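Local coordinates for protein spherulin-3A (Physarum polycephalum, PDB 1HDF) that serves as a calcium-binding structural protein of the cytoplasm, built as a single beta/gamma-crystallin domain that assembles with further copies of itself, at residues S48-G53 with T80-R85; K57-K62 with F70-E75; K12-L17 with K29-V34; Y35-V40 with S92-A97. All coordinates share one frame; numbering follows the deposited sequence.

Contact 1. Residues S48-G53 with T80-R85. With CA (calcium ion), chain C.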
loop_
_atom_site.group_PDB
_atom_site.type_symbol
_atom_site.label_atom_id
_atom_site.label_comp_id
_atom_site.label_asym_id
_atom_site.label_seq_id
_atom_site.Cartn_x
_atom_site.Cartn_y
_atom_site.Cartn_z
ATOM N N SER A 48 -8.789 -9.246 -23.434
ATOM C CA SER A 48 -8.478 -9.065 -24.843
ATOM C C SER A 48 -8.199 -7.623 -25.260
ATOM O O SER A 48 -7.556 -7.402 -26.280
ATOM C CB SER A 48 -9.607 -9.650 -25.688
ATOM O OG SER A 48 -9.713 -11.044 -25.441
ATOM N N SER A 49 -8.694 -6.656 -24.486
ATOM C CA SER A 49 -8.468 -5.234 -24.767
ATOM C C SER A 49 -8.232 -4.467 -23.460
ATOM O O SER A 49 -8.702 -4.873 -22.396
ATOM C CB SER A 49 -9.651 -4.624 -25.535
ATOM O OG SER A 49 -10.843 -4.647 -24.775
ATOM N N VAL A 50 -7.509 -3.352 -23.543
ATOM C CA VAL A 50 -7.182 -2.572 -22.350
ATOM C C VAL A 50 -7.193 -1.052 -22.542
ATOM O O VAL A 50 -6.971 -0.549 -23.638
ATOM C CB VAL A 50 -5.771 -2.963 -21.823
ATOM C CG1 VAL A 50 -5.473 -2.244 -20.507
ATOM C CG2 VAL A 50 -5.677 -4.467 -21.655
ATOM N N LYS A 51 -7.444 -0.333 -21.450
ATOM C CA LYS A 51 -7.440 1.121 -21.439
ATOM C C LYS A 51 -6.696 1.568 -20.184
ATOM O O LYS A 51 -7.011 1.124 -19.078
ATOM C CB LYS A 51 -8.863 1.675 -21.405
ATOM C CG LYS A 51 -9.616 1.599 -22.714
ATOM C CD LYS A 51 -10.981 2.240 -22.559
ATOM C CE LYS A 51 -11.663 2.468 -23.907
ATOM N NZ LYS A 51 -13.018 3.086 -23.736
ATOM N N VAL A 52 -5.711 2.443 -20.350
ATOM C CA VAL A 52 -4.939 2.938 -19.213
ATOM C C VAL A 52 -5.182 4.436 -19.041
ATOM O O VAL A 52 -5.099 5.214 -20.004
ATOM C CB VAL A 52 -3.419 2.675 -19.394
ATOM C CG1 VAL A 52 -2.686 2.952 -18.082
ATOM C CG2 VAL A 52 -3.178 1.232 -19.829
ATOM N N GLY A 53 -5.479 4.836 -17.806
ATOM C CA GLY A 53 -5.763 6.232 -17.529
ATOM C C GLY A 53 -4.574 7.168 -17.598
ATOM O O GLY A 53 -3.437 6.726 -17.771
ATOM N N THR A 80 -6.856 -2.394 -28.631
ATOM C CA THR A 80 -8.140 -3.012 -28.973
ATOM C C THR A 80 -8.072 -4.523 -29.099
ATOM O O THR A 80 -9.087 -5.204 -28.995
ATOM C CB THR A 80 -8.709 -2.464 -30.296
ATOM O OG1 THR A 80 -7.870 -2.879 -31.379
ATOM C CG2 THR A 80 -8.780 -0.952 -30.267
ATOM N N ASP A 81 -6.876 -5.041 -29.330
ATOM C CA ASP A 81 -6.690 -6.480 -29.465
ATOM C C ASP A 81 -5.304 -6.855 -28.934
ATOM O O ASP A 81 -4.285 -6.519 -29.540
ATOM C CB ASP A 81 -6.818 -6.874 -30.933
ATOM C CG ASP A 81 -6.824 -8.369 -31.135
ATOM O OD1 ASP A 81 -6.159 -9.082 -30.357
ATOM O OD2 ASP A 81 -7.483 -8.832 -32.085
ATOM N N LEU A 82 -5.275 -7.555 -27.806
ATOM C CA LEU A 82 -4.015 -7.955 -27.186
ATOM C C LEU A 82 -3.205 -8.993 -27.963
ATOM O O LEU A 82 -2.065 -9.284 -27.601
ATOM C CB LEU A 82 -4.269 -8.463 -25.760
ATOM C CG LEU A 82 -4.459 -7.377 -24.694
ATOM C CD1 LEU A 82 -4.878 -7.993 -23.371
ATOM C CD2 LEU A 82 -3.160 -6.618 -24.528
ATOM N N THR A 83 -3.786 -9.557 -29.020
ATOM C CA THR A 83 -3.066 -10.537 -29.822
ATOM C C THR A 83 -1.899 -9.795 -30.456
ATOM O O THR A 83 -0.821 -10.351 -30.657
ATOM C CB THR A 83 -3.966 -11.148 -30.933
ATOM O OG1 THR A 83 -4.465 -10.107 -31.779
ATOM C CG2 THR A 83 -5.145 -11.896 -30.321
ATOM N N THR A 84 -2.124 -8.518 -30.739
ATOM C CA THR A 84 -1.113 -7.663 -31.340
ATOM C C THR A 84 0.156 -7.572 -30.482
ATOM O O THR A 84 1.219 -7.221 -30.976
ATOM C CB THR A 84 -1.671 -6.241 -31.560
ATOM O OG1 THR A 84 -0.801 -5.516 -32.433
ATOM C CG2 THR A 84 -1.759 -5.495 -30.256
ATOM N N ARG A 85 0.039 -7.877 -29.194
ATOM C CA ARG A 85 1.191 -7.834 -28.298
ATOM C C ARG A 85 1.489 -9.228 -27.734
ATOM O O ARG A 85 2.192 -9.360 -26.737
ATOM C CB ARG A 85 0.940 -6.856 -27.142
ATOM C CG ARG A 85 0.475 -5.463 -27.567
ATOM C CD ARG A 85 1.459 -4.798 -28.534
ATOM N NE ARG A 85 2.783 -4.586 -27.945
ATOM C CZ ARG A 85 3.072 -3.655 -27.036
ATOM N NH1 ARG A 85 2.135 -2.823 -26.590
ATOM N NH2 ARG A 85 4.308 -3.552 -26.572
HETATM CA CA CA C . -10.813 -12.666 -24.263
HETATM O O HOH W 1 -12.064 -14.638 -23.409
HETATM O O HOH W 2 -11.366 -13.613 -26.658
#
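In this beta/gamma-crystallin domain the start of strand 49-52 is met by the 3-10 turn that follows strand 77-79. Ser48 and Ser49 both face Tyr18 of strand 15-18, a classic beta bulge, and the carbonyl of Ser48 is turned to the turn: Leu82 N donates to Ser48 O at 2.7 Å, in the carbonyl plane. Leu82 then lies against the same peptide. Its CG is anti to its own carbonyl carbon (chi1 -80°), and Leu82 CB and CG both lie 3.5 Å from Ser48 O. Farther out, Leu82 CD1 passes Ser48 C at 3.8 Å and ends against Val50 CG2 at 4.0 Å, the two side chains crossing obliquely. An alanine here, lacking CG and both methyl tips, would probably loosen the turn's hold on the Ser48 peptide and lose the contact with Val50. Asp81, pointing away from the strand, shapes the turn as an Asx turn; its OD1 takes Thr83 N on the anti lone pair. The hydroxyl of Ser48, also bonded to Asn88, joins Lys19, Val46 and Asp89 around a calcium ion, with Ser48 OG 2.3 Å from the metal.

Contact 2. Residues K57-K62 with F70-E75. With CA (calcium ion), chain D.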
loop_
_atom_site.group_PDB
_atom_site.type_symbol
_atom_site.label_atom_id
_atom_site.label_comp_id
_atom_site.label_asym_id
_atom_site.label_seq_id
_atom_site.Cartn_x
_atom_site.Cartn_y
_atom_site.Cartn_z
ATOM N N LYS A 57 0.858 4.032 -15.529
ATOM C CA LYS A 57 1.579 3.036 -16.305
ATOM C C LYS A 57 0.968 1.707 -15.900
ATOM O O LYS A 57 0.546 1.535 -14.754
ATOM C CB LYS A 57 3.066 3.028 -15.960
ATOM C CG LYS A 57 3.989 3.287 -17.138
ATOM C CD LYS A 57 3.918 4.738 -17.583
ATOM C CE LYS A 57 5.110 5.105 -18.446
ATOM N NZ LYS A 57 5.143 6.569 -18.712
ATOM N N ALA A 58 0.906 0.773 -16.837
ATOM C CA ALA A 58 0.363 -0.536 -16.540
ATOM C C ALA A 58 1.313 -1.602 -17.066
ATOM O O ALA A 58 1.805 -1.511 -18.191
ATOM C CB ALA A 58 -0.999 -0.690 -17.176
ATOM N N PHE A 59 1.583 -2.600 -16.237
ATOM C CA PHE A 59 2.456 -3.696 -16.625
ATOM C C PHE A 59 1.664 -5.002 -16.524
ATOM O O PHE A 59 1.271 -5.429 -15.436
ATOM C CB PHE A 59 3.690 -3.734 -15.719
ATOM C CG PHE A 59 4.526 -2.477 -15.777
ATOM C CD1 PHE A 59 4.157 -1.343 -15.060
ATOM C CD2 PHE A 59 5.664 -2.420 -16.572
ATOM C CE1 PHE A 59 4.913 -0.165 -15.135
ATOM C CE2 PHE A 59 6.424 -1.250 -16.654
ATOM C CZ PHE A 59 6.044 -0.121 -15.932
ATOM N N ILE A 60 1.417 -5.622 -17.670
ATOM C CA ILE A 60 0.660 -6.866 -17.721
ATOM C C ILE A 60 1.598 -8.061 -17.905
ATOM O O ILE A 60 2.474 -8.042 -18.764
ATOM C CB ILE A 60 -0.369 -6.811 -18.867
ATOM C CG1 ILE A 60 0.338 -6.451 -20.178
ATOM C CG2 ILE A 60 -1.445 -5.783 -18.546
ATOM C CD1 ILE A 60 -0.580 -6.434 -21.382
ATOM N N PHE A 61 1.403 -9.096 -17.092
ATOM C CA PHE A 61 2.244 -10.291 -17.130
ATOM C C PHE A 61 1.497 -11.539 -17.558
ATOM O O PHE A 61 0.323 -11.719 -17.221
ATOM C CB PHE A 61 2.867 -10.525 -15.753
ATOM C CG PHE A 61 3.671 -9.368 -15.273
ATOM C CD1 PHE A 61 3.039 -8.191 -14.867
ATOM C CD2 PHE A 61 5.061 -9.408 -15.319
ATOM C CE1 PHE A 61 3.778 -7.075 -14.524
ATOM C CE2 PHE A 61 5.810 -8.294 -14.978
ATOM C CZ PHE A 61 5.172 -7.126 -14.581
ATOM N N LYS A 62 2.187 -12.413 -18.284
ATOM C CA LYS A 62 1.558 -13.631 -18.758
ATOM C C LYS A 62 1.232 -14.570 -17.616
ATOM O O LYS A 62 0.235 -15.283 -17.667
ATOM C CB LYS A 62 2.456 -14.348 -19.760
ATOM C CG LYS A 62 1.803 -15.575 -20.368
ATOM C CD LYS A 62 2.435 -15.924 -21.699
ATOM C CE LYS A 62 1.563 -16.891 -22.474
ATOM N NZ LYS A 62 2.169 -17.244 -23.785
ATOM N N PHE A 70 5.937 -9.990 -20.540
ATOM C CA PHE A 70 5.117 -8.861 -20.138
ATOM C C PHE A 70 5.440 -7.638 -20.986
ATOM O O PHE A 70 6.391 -7.650 -21.762
ATOM C CB PHE A 70 5.366 -8.560 -18.655
ATOM C CG PHE A 70 6.757 -8.075 -18.357
ATOM C CD1 PHE A 70 7.789 -8.980 -18.120
ATOM C CD2 PHE A 70 7.039 -6.714 -18.329
ATOM C CE1 PHE A 70 9.079 -8.533 -17.860
ATOM C CE2 PHE A 70 8.321 -6.254 -18.071
ATOM C CZ PHE A 70 9.348 -7.163 -17.835
ATOM N N ILE A 71 4.631 -6.593 -20.849
ATOM C CA ILE A 71 4.853 -5.350 -21.579
ATOM C C ILE A 71 4.348 -4.159 -20.773
ATOM O O ILE A 71 3.457 -4.292 -19.927
ATOM C CB ILE A 71 4.125 -5.319 -22.948
ATOM C CG1 ILE A 71 2.611 -5.387 -22.738
ATOM C CG2 ILE A 71 4.630 -6.457 -23.846
ATOM C CD1 ILE A 71 1.805 -5.044 -23.975
ATOM N N ARG A 72 4.923 -2.996 -21.048
ATOM C CA ARG A 72 4.525 -1.772 -20.379
ATOM C C ARG A 72 3.463 -1.035 -21.191
ATOM O O ARG A 72 3.590 -0.891 -22.411
ATOM C CB ARG A 72 5.743 -0.865 -20.190
ATOM C CG ARG A 72 5.403 0.565 -19.800
ATOM C CD ARG A 72 6.672 1.387 -19.625
ATOM N NE ARG A 72 7.517 1.314 -20.810
ATOM C CZ ARG A 72 8.804 1.632 -20.827
ATOM N NH1 ARG A 72 9.398 2.051 -19.716
ATOM N NH2 ARG A 72 9.503 1.515 -21.950
ATOM N N LEU A 73 2.407 -0.580 -20.521
ATOM C CA LEU A 73 1.357 0.175 -21.202
ATOM C C LEU A 73 1.460 1.624 -20.745
ATOM O O LEU A 73 1.492 1.905 -19.550
ATOM C CB LEU A 73 -0.032 -0.404 -20.894
ATOM C CG LEU A 73 -0.261 -1.814 -21.451
ATOM C CD1 LEU A 73 -1.737 -2.178 -21.318
ATOM C CD2 LEU A 73 0.185 -1.884 -22.930
ATOM N N GLU A 74 1.531 2.532 -21.710
ATOM C CA GLU A 74 1.672 3.961 -21.449
ATOM C C GLU A 74 0.381 4.630 -20.994
ATOM O O GLU A 74 -0.710 4.156 -21.287
ATOM C CB GLU A 74 2.160 4.660 -22.722
ATOM C CG GLU A 74 3.459 4.113 -23.270
ATOM C CD GLU A 74 4.602 4.313 -22.304
ATOM O OE1 GLU A 74 4.724 5.418 -21.758
ATOM O OE2 GLU A 74 5.392 3.383 -22.084
ATOM N N GLU A 75 0.515 5.748 -20.290
ATOM C CA GLU A 75 -0.643 6.498 -19.818
ATOM C C GLU A 75 -1.558 6.840 -20.982
ATOM O O GLU A 75 -1.107 6.968 -22.118
ATOM C CB GLU A 75 -0.199 7.802 -19.147
ATOM C CG GLU A 75 0.702 8.670 -20.017
ATOM C CD GLU A 75 2.183 8.364 -19.825
ATOM O OE1 GLU A 75 2.521 7.194 -19.565
ATOM O OE2 GLU A 75 3.011 9.295 -19.945
HETATM CA CA CA D . -1.597 -16.738 -18.001
HETATM O O HOH W 3 0.176 -18.524 -16.927
HETATM O O HOH W 4 -2.322 -18.947 -16.758
HETATM O O HOH W 5 -0.906 -18.136 -20.301
#
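Phe61 and Phe70 make the close-packed end of this contact, side by side and pointing the same way. Phe70 CB lies over one face of the Phe61 ring, 3.9 Å from its centroid, a CH-pi contact. Phe70 CG takes the crowded position between backbone N and carbonyl carbon (chi1 66°), which sets the Phe70 ring beside Phe61, near parallel at 23° but slid until the two barely overlap. On the face of Ala58, Ile60, Ile71 and Leu73, Ile60 CG1 meets Ile71 CG1 at 3.6 Å and Ala58 CB lies against Leu73 CB; Leu73 also packs on Val50 and Val52. Strands 56-61 and 70-73 form the antiparallel beta hairpin that opens the second Greek key, and Lys62 O, just past the first strand, is a calcium ligand. The hairpin's hydrogen bonds are weak between Ile60 and Ile71. At the other end they are better, with Leu73 N 2.6 Å from Ala58 O, and charges add to them among partly exposed glutamates. Lys57, bent at chi2, brings NZ to 2.8 Å from Glu75 OE1, on the syn lone pair of that oxygen, and more weakly to Glu74 OE1; NZ also bonds Asn67 of the second subunit. A methionine here, lacking the ammonium, would probably weaken the pairing with Glu74 and Glu75 and the link to Asn67. Arg72 lays CB against Phe59 CE2 at 3.6 Å, while its guanidinium reaches carbonyls of Gly68 and Phe66 of the second subunit.

Contact 3. Residues K12-L17 with K29-V34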
loop_
_atom_site.group_PDB
_atom_site.type_symbol
_atom_site.label_atom_id
_atom_site.label_comp_id
_atom_site.label_asym_id
_atom_site.label_seq_id
_atom_site.Cartn_x
_atom_site.Cartn_y
_atom_site.Cartn_z
ATOM N N LYS A 12 -6.997 8.663 -13.676
ATOM C CA LYS A 12 -5.674 8.410 -13.119
ATOM C C LYS A 12 -5.665 7.254 -12.114
ATOM O O LYS A 12 -6.448 7.238 -11.164
ATOM C CB LYS A 12 -5.133 9.676 -12.447
ATOM C CG LYS A 12 -3.804 9.465 -11.734
ATOM C CD LYS A 12 -3.293 10.743 -11.094
ATOM C CE LYS A 12 -1.940 10.508 -10.458
ATOM N NZ LYS A 12 -1.397 11.744 -9.820
ATOM N N GLY A 13 -4.774 6.291 -12.335
ATOM C CA GLY A 13 -4.674 5.153 -11.439
ATOM C C GLY A 13 -5.655 4.031 -11.732
ATOM O O GLY A 13 -5.727 3.053 -10.988
ATOM N N GLU A 14 -6.421 4.168 -12.810
ATOM C CA GLU A 14 -7.381 3.131 -13.172
ATOM C C GLU A 14 -7.034 2.489 -14.497
ATOM O O GLU A 14 -6.531 3.141 -15.412
ATOM C CB GLU A 14 -8.792 3.690 -13.295
ATOM C CG GLU A 14 -9.248 4.561 -12.158
ATOM C CD GLU A 14 -10.675 5.027 -12.360
ATOM O OE1 GLU A 14 -11.016 5.466 -13.483
ATOM O OE2 GLU A 14 -11.459 4.953 -11.394
ATOM N N VAL A 15 -7.318 1.198 -14.589
ATOM C CA VAL A 15 -7.079 0.446 -15.802
ATOM C C VAL A 15 -8.321 -0.393 -16.038
ATOM O O VAL A 15 -8.779 -1.098 -15.139
ATOM C CB VAL A 15 -5.858 -0.483 -15.667
ATOM C CG1 VAL A 15 -5.712 -1.323 -16.935
ATOM C CG2 VAL A 15 -4.601 0.343 -15.433
ATOM N N PHE A 16 -8.875 -0.297 -17.239
ATOM C CA PHE A 16 -10.067 -1.052 -17.586
ATOM C C PHE A 16 -9.660 -2.257 -18.405
ATOM O O PHE A 16 -9.004 -2.114 -19.432
ATOM C CB PHE A 16 -11.041 -0.199 -18.410
ATOM C CG PHE A 16 -11.696 0.914 -17.641
ATOM C CD1 PHE A 16 -11.633 0.963 -16.245
ATOM C CD2 PHE A 16 -12.408 1.909 -18.317
ATOM C CE1 PHE A 16 -12.275 1.995 -15.532
ATOM C CE2 PHE A 16 -13.049 2.941 -17.620
ATOM C CZ PHE A 16 -12.984 2.984 -16.222
ATOM N N LEU A 17 -10.050 -3.439 -17.939
ATOM C CA LEU A 17 -9.745 -4.690 -18.619
ATOM C C LEU A 17 -11.046 -5.232 -19.213
ATOM O O LEU A 17 -12.048 -5.347 -18.513
ATOM C CB LEU A 17 -9.152 -5.695 -17.625
ATOM C CG LEU A 17 -7.868 -5.250 -16.907
ATOM C CD1 LEU A 17 -7.401 -6.336 -15.937
ATOM C CD2 LEU A 17 -6.774 -4.936 -17.943
ATOM N N LYS A 29 -12.441 -2.762 -13.544
ATOM C CA LYS A 29 -11.664 -1.573 -13.258
ATOM C C LYS A 29 -10.656 -2.020 -12.213
ATOM O O LYS A 29 -11.024 -2.594 -11.186
ATOM C CB LYS A 29 -12.535 -0.450 -12.691
ATOM C CG LYS A 29 -11.708 0.702 -12.123
ATOM C CD LYS A 29 -12.444 2.032 -12.158
ATOM C CE LYS A 29 -13.619 2.062 -11.192
ATOM N NZ LYS A 29 -14.333 3.377 -11.257
ATOM N N VAL A 30 -9.384 -1.772 -12.483
ATOM C CA VAL A 30 -8.330 -2.154 -11.562
ATOM C C VAL A 30 -7.483 -0.961 -11.150
ATOM O O VAL A 30 -7.227 -0.065 -11.946
ATOM C CB VAL A 30 -7.384 -3.185 -12.201
ATOM C CG1 VAL A 30 -6.252 -3.513 -11.239
ATOM C CG2 VAL A 30 -8.151 -4.439 -12.577
ATOM N N THR A 31 -7.060 -0.954 -9.894
ATOM C CA THR A 31 -6.188 0.088 -9.370
ATOM C C THR A 31 -5.179 -0.692 -8.533
ATOM O O THR A 31 -5.423 -1.847 -8.184
ATOM C CB THR A 31 -6.925 1.073 -8.449
ATOM O OG1 THR A 31 -7.336 0.384 -7.267
ATOM C CG2 THR A 31 -8.147 1.665 -9.148
ATOM N N GLY A 32 -4.053 -0.072 -8.208
ATOM C CA GLY A 32 -3.054 -0.771 -7.428
ATOM C C GLY A 32 -2.554 -1.966 -8.216
ATOM O O GLY A 32 -2.626 -1.970 -9.447
ATOM N N ASN A 33 -2.064 -2.986 -7.519
ATOM C CA ASN A 33 -1.547 -4.172 -8.185
ATOM C C ASN A 33 -2.367 -5.422 -7.891
ATOM O O ASN A 33 -3.028 -5.524 -6.864
ATOM C CB ASN A 33 -0.099 -4.421 -7.759
ATOM C CG ASN A 33 0.752 -3.173 -7.834
ATOM O OD1 ASN A 33 0.575 -2.342 -8.721
ATOM N ND2 ASN A 33 1.693 -3.043 -6.904
ATOM N N VAL A 34 -2.318 -6.371 -8.812
ATOM C CA VAL A 34 -3.025 -7.633 -8.653
ATOM C C VAL A 34 -2.021 -8.705 -9.046
ATOM O O VAL A 34 -1.751 -8.887 -10.233
ATOM C CB VAL A 34 -4.261 -7.705 -9.579
ATOM C CG1 VAL A 34 -4.948 -9.072 -9.444
ATOM C CG2 VAL A 34 -5.232 -6.578 -9.230
#
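Lys29 lies alongside Phe16, the two pointing the same way from a non-hydrogen-bonded antiparallel pair. The lysine meets the ring at its edge: Lys29 CG sits there in the ring plane, and Lys29 CD comes to 3.4 Å from Phe16 CE1. Phe16 holds its CG anti to its own carbonyl carbon (chi1 -69°), whereas Lys29 CG is anti to the backbone N, and the two torsions bring the chains together along their length. Beyond CG the lysine bends (chi3 68°) and crosses Glu14 obliquely. Glu14, extended past its own CG, offers OE2 to this bend, and Lys29 NZ stands 3.3 Å from Glu14 OE2, a weak hydrogen bond within a salt bridge. The other carboxylate oxygen, OE1, accepts from Ala11 N, so the acid also ties down the end of the N-terminal arm.

The opposite face of this hairpin, strands 15-18 and 27-30 of the first Greek key, is apolar. Val15 and Val30 form a hydrogen-bonded pair, with Val30 N 2.8 Å from Val15 O and Val15 N 2.9 Å from Val30 O, both donors in the carbonyl plane. Leu17 and Val30 cross obliquely, Leu17 CD1 3.9 Å from Val30 CG2, and both side chains continue onto Met94 of the other sheet. Farther along, Thr31 CG2 stands 3.3 Å from Gly13 O; the hydroxyl of Thr31 bonds Ser1 of the third subunit. The hairpin is therefore two-sided: hydrocarbon binds it to the sandwich core, while on the partly exposed side the lysine's methylene groups cover the phenylalanine edge and its weakly bonded ammonium probably offsets the charge of Glu14.

Contact 4. Residues Y35-V40 with S92-A97. With CA (calcium ion), chain D.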
loop_
_atom_site.group_PDB
_atom_site.type_symbol
_atom_site.label_atom_id
_atom_site.label_comp_id
_atom_site.label_asym_id
_atom_site.label_seq_id
_atom_site.Cartn_x
_atom_site.Cartn_y
_atom_site.Cartn_z
ATOM N N TYR A 35 -1.464 -9.401 -8.054
ATOM C CA TYR A 35 -0.448 -10.427 -8.319
ATOM C C TYR A 35 -0.974 -11.761 -8.810
ATOM O O TYR A 35 -0.193 -12.641 -9.174
ATOM C CB TYR A 35 0.440 -10.640 -7.087
ATOM C CG TYR A 35 -0.277 -11.190 -5.876
ATOM C CD1 TYR A 35 -0.562 -12.552 -5.762
ATOM C CD2 TYR A 35 -0.679 -10.346 -4.843
ATOM C CE1 TYR A 35 -1.232 -13.060 -4.639
ATOM C CE2 TYR A 35 -1.351 -10.837 -3.723
ATOM C CZ TYR A 35 -1.624 -12.189 -3.623
ATOM O OH TYR A 35 -2.278 -12.662 -2.506
ATOM N N ASP A 36 -2.293 -11.917 -8.827
ATOM C CA ASP A 36 -2.894 -13.158 -9.317
ATOM C C ASP A 36 -4.343 -12.935 -9.742
ATOM O O ASP A 36 -5.244 -12.858 -8.910
ATOM C CB ASP A 36 -2.841 -14.258 -8.256
ATOM C CG ASP A 36 -3.060 -15.644 -8.846
ATOM O OD1 ASP A 36 -3.588 -15.748 -9.977
ATOM O OD2 ASP A 36 -2.709 -16.639 -8.178
ATOM N N PHE A 37 -4.547 -12.830 -11.049
ATOM C CA PHE A 37 -5.870 -12.621 -11.625
ATOM C C PHE A 37 -6.828 -13.747 -11.238
ATOM O O PHE A 37 -8.036 -13.662 -11.472
ATOM C CB PHE A 37 -5.753 -12.521 -13.147
ATOM C CG PHE A 37 -5.387 -11.152 -13.637
ATOM C CD1 PHE A 37 -4.609 -10.301 -12.862
ATOM C CD2 PHE A 37 -5.829 -10.709 -14.876
ATOM C CE1 PHE A 37 -4.279 -9.021 -13.313
ATOM C CE2 PHE A 37 -5.504 -9.433 -15.337
ATOM C CZ PHE A 37 -4.728 -8.588 -14.550
ATOM N N ARG A 38 -6.273 -14.797 -10.643
ATOM C CA ARG A 38 -7.058 -15.940 -10.197
ATOM C C ARG A 38 -7.907 -15.569 -8.986
ATOM O O ARG A 38 -8.865 -16.266 -8.654
ATOM C CB ARG A 38 -6.133 -17.090 -9.802
ATOM C CG ARG A 38 -6.092 -18.245 -10.766
ATOM C CD ARG A 38 -5.165 -18.003 -11.909
ATOM N NE ARG A 38 -4.153 -19.050 -12.005
ATOM C CZ ARG A 38 -3.163 -19.219 -11.136
ATOM N NH1 ARG A 38 -3.045 -18.409 -10.098
ATOM N NH2 ARG A 38 -2.289 -20.203 -11.307
ATOM N N SER A 39 -7.538 -14.482 -8.319
ATOM C CA SER A 39 -8.258 -14.034 -7.137
ATOM C C SER A 39 -9.602 -13.431 -7.509
ATOM O O SER A 39 -10.439 -13.191 -6.638
ATOM C CB SER A 39 -7.423 -13.006 -6.365
ATOM O OG SER A 39 -7.087 -11.901 -7.188
ATOM N N VAL A 40 -9.799 -13.180 -8.803
ATOM C CA VAL A 40 -11.055 -12.614 -9.309
ATOM C C VAL A 40 -11.675 -13.637 -10.264
ATOM O O VAL A 40 -11.108 -13.951 -11.306
ATOM C CB VAL A 40 -10.809 -11.286 -10.068
ATOM C CG1 VAL A 40 -12.132 -10.714 -10.568
ATOM C CG2 VAL A 40 -10.104 -10.285 -9.157
ATOM N N SER A 92 -2.110 -12.798 -16.311
ATOM C CA SER A 92 -2.411 -13.407 -15.025
ATOM C C SER A 92 -2.012 -12.563 -13.820
ATOM O O SER A 92 -2.202 -12.979 -12.680
ATOM C CB SER A 92 -1.754 -14.783 -14.945
ATOM O OG SER A 92 -2.206 -15.623 -15.999
ATOM N N SER A 93 -1.450 -11.385 -14.076
ATOM C CA SER A 93 -1.062 -10.455 -13.016
ATOM C C SER A 93 -0.819 -9.091 -13.657
ATOM O O SER A 93 -0.622 -8.990 -14.867
ATOM C CB SER A 93 0.191 -10.939 -12.256
ATOM O OG SER A 93 1.339 -11.015 -13.078
HETATM N N MSE A 94 -0.840 -8.039 -12.852
HETATM C CA MSE A 94 -0.649 -6.714 -13.395
HETATM C C MSE A 94 -0.279 -5.711 -12.315
HETATM O O MSE A 94 -0.708 -5.837 -11.172
HETATM C CB MSE A 94 -1.934 -6.279 -14.114
HETATM C CG MSE A 94 -1.925 -4.860 -14.660
HETATM SE SE MSE A 94 -3.473 -4.448 -15.769
HETATM C CE MSE A 94 -4.751 -4.105 -14.372
ATOM N N ILE A 95 0.539 -4.733 -12.693
ATOM C CA ILE A 95 0.974 -3.659 -11.803
ATOM C C ILE A 95 0.462 -2.336 -12.369
ATOM O O ILE A 95 0.653 -2.039 -13.555
ATOM C CB ILE A 95 2.524 -3.576 -11.706
ATOM C CG1 ILE A 95 3.066 -4.752 -10.891
ATOM C CG2 ILE A 95 2.935 -2.270 -11.051
ATOM C CD1 ILE A 95 4.575 -4.816 -10.823
ATOM N N VAL A 96 -0.208 -1.557 -11.531
ATOM C CA VAL A 96 -0.723 -0.258 -11.949
ATOM C C VAL A 96 0.013 0.780 -11.117
ATOM O O VAL A 96 -0.119 0.808 -9.891
ATOM C CB VAL A 96 -2.240 -0.129 -11.690
ATOM C CG1 VAL A 96 -2.720 1.242 -12.131
ATOM C CG2 VAL A 96 -3.002 -1.227 -12.435
ATOM N N ALA A 97 0.800 1.620 -11.780
ATOM C CA ALA A 97 1.575 2.640 -11.084
ATOM C C ALA A 97 1.305 4.034 -11.629
ATOM O O ALA A 97 1.180 4.229 -12.839
ATOM C CB ALA A 97 3.060 2.314 -11.183
HETATM CA CA CA D . -1.597 -16.738 -18.001
HETATM O O HOH W 3 0.176 -18.524 -16.927
HETATM O O HOH W 4 -2.322 -18.947 -16.758
HETATM O O HOH W 5 -0.906 -18.136 -20.301
#
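A nearly straight backbone bond, Phe37 N to Ser92 O at 2.9 Å with 175° at the hydrogen, ties the 3-10 turn 37-39 to the start of strand 93-98, its donor standing 50° out of the carbonyl plane. The Phe37 ring follows the strand inward. Phe37 CB lies 3.6 Å from Ser92 O, its CE1 passes Ser93 C at 3.5 Å, and its CZ ends 3.7 Å from CB of Met94, a selenomethionine; the two side chains cross obliquely. One ring face is laid over the peptide, with Ser93 N above it toward the rim; Leu17, Leu43 and Ile91 also touch this ring in the core. Asp36 points away from the strand, and its carboxylate meets the Arg38 guanidinium edge-on in a salt bridge. Ser93 CB rests against the carbonyl of Tyr35, while its hydroxyl bonds Asp63 and Phe66. Ser92 OG, 2.4 Å from calcium, shares the ion with Asp45, Lys62 and Ala90 and is also bonded to Asn44. One serine thus joins turn and metal of this Greek-key domain: its carbonyl fastens the turn and its hydroxyl is a calcium ligand, so shifts in either are likely to be felt by the other.

Overall arrangement
Contacts 1 and 4 are counterparts, each a 3-10 turn hung on a calcium-binding serine at the start of a strand; they lie on opposite sides of the chain's centre, about 15 Å between their centres. Contact 2 shares the second calcium with contact 4, through the carbonyl of Lys62 and the hydroxyl of Ser92, and lies beside it in one sheet, Lys57 N bonding Ala97 O at 2.7 Å. Contact 3 bridges both sheets of the sandwich: Phe16 N bonds Lys51 O of contact 1 at 3.0 Å, and Val34 O receives Met94 N of contact 4 at 2.9 Å. Val15 CG2 meets Ala58 CB of contact 2 across the core.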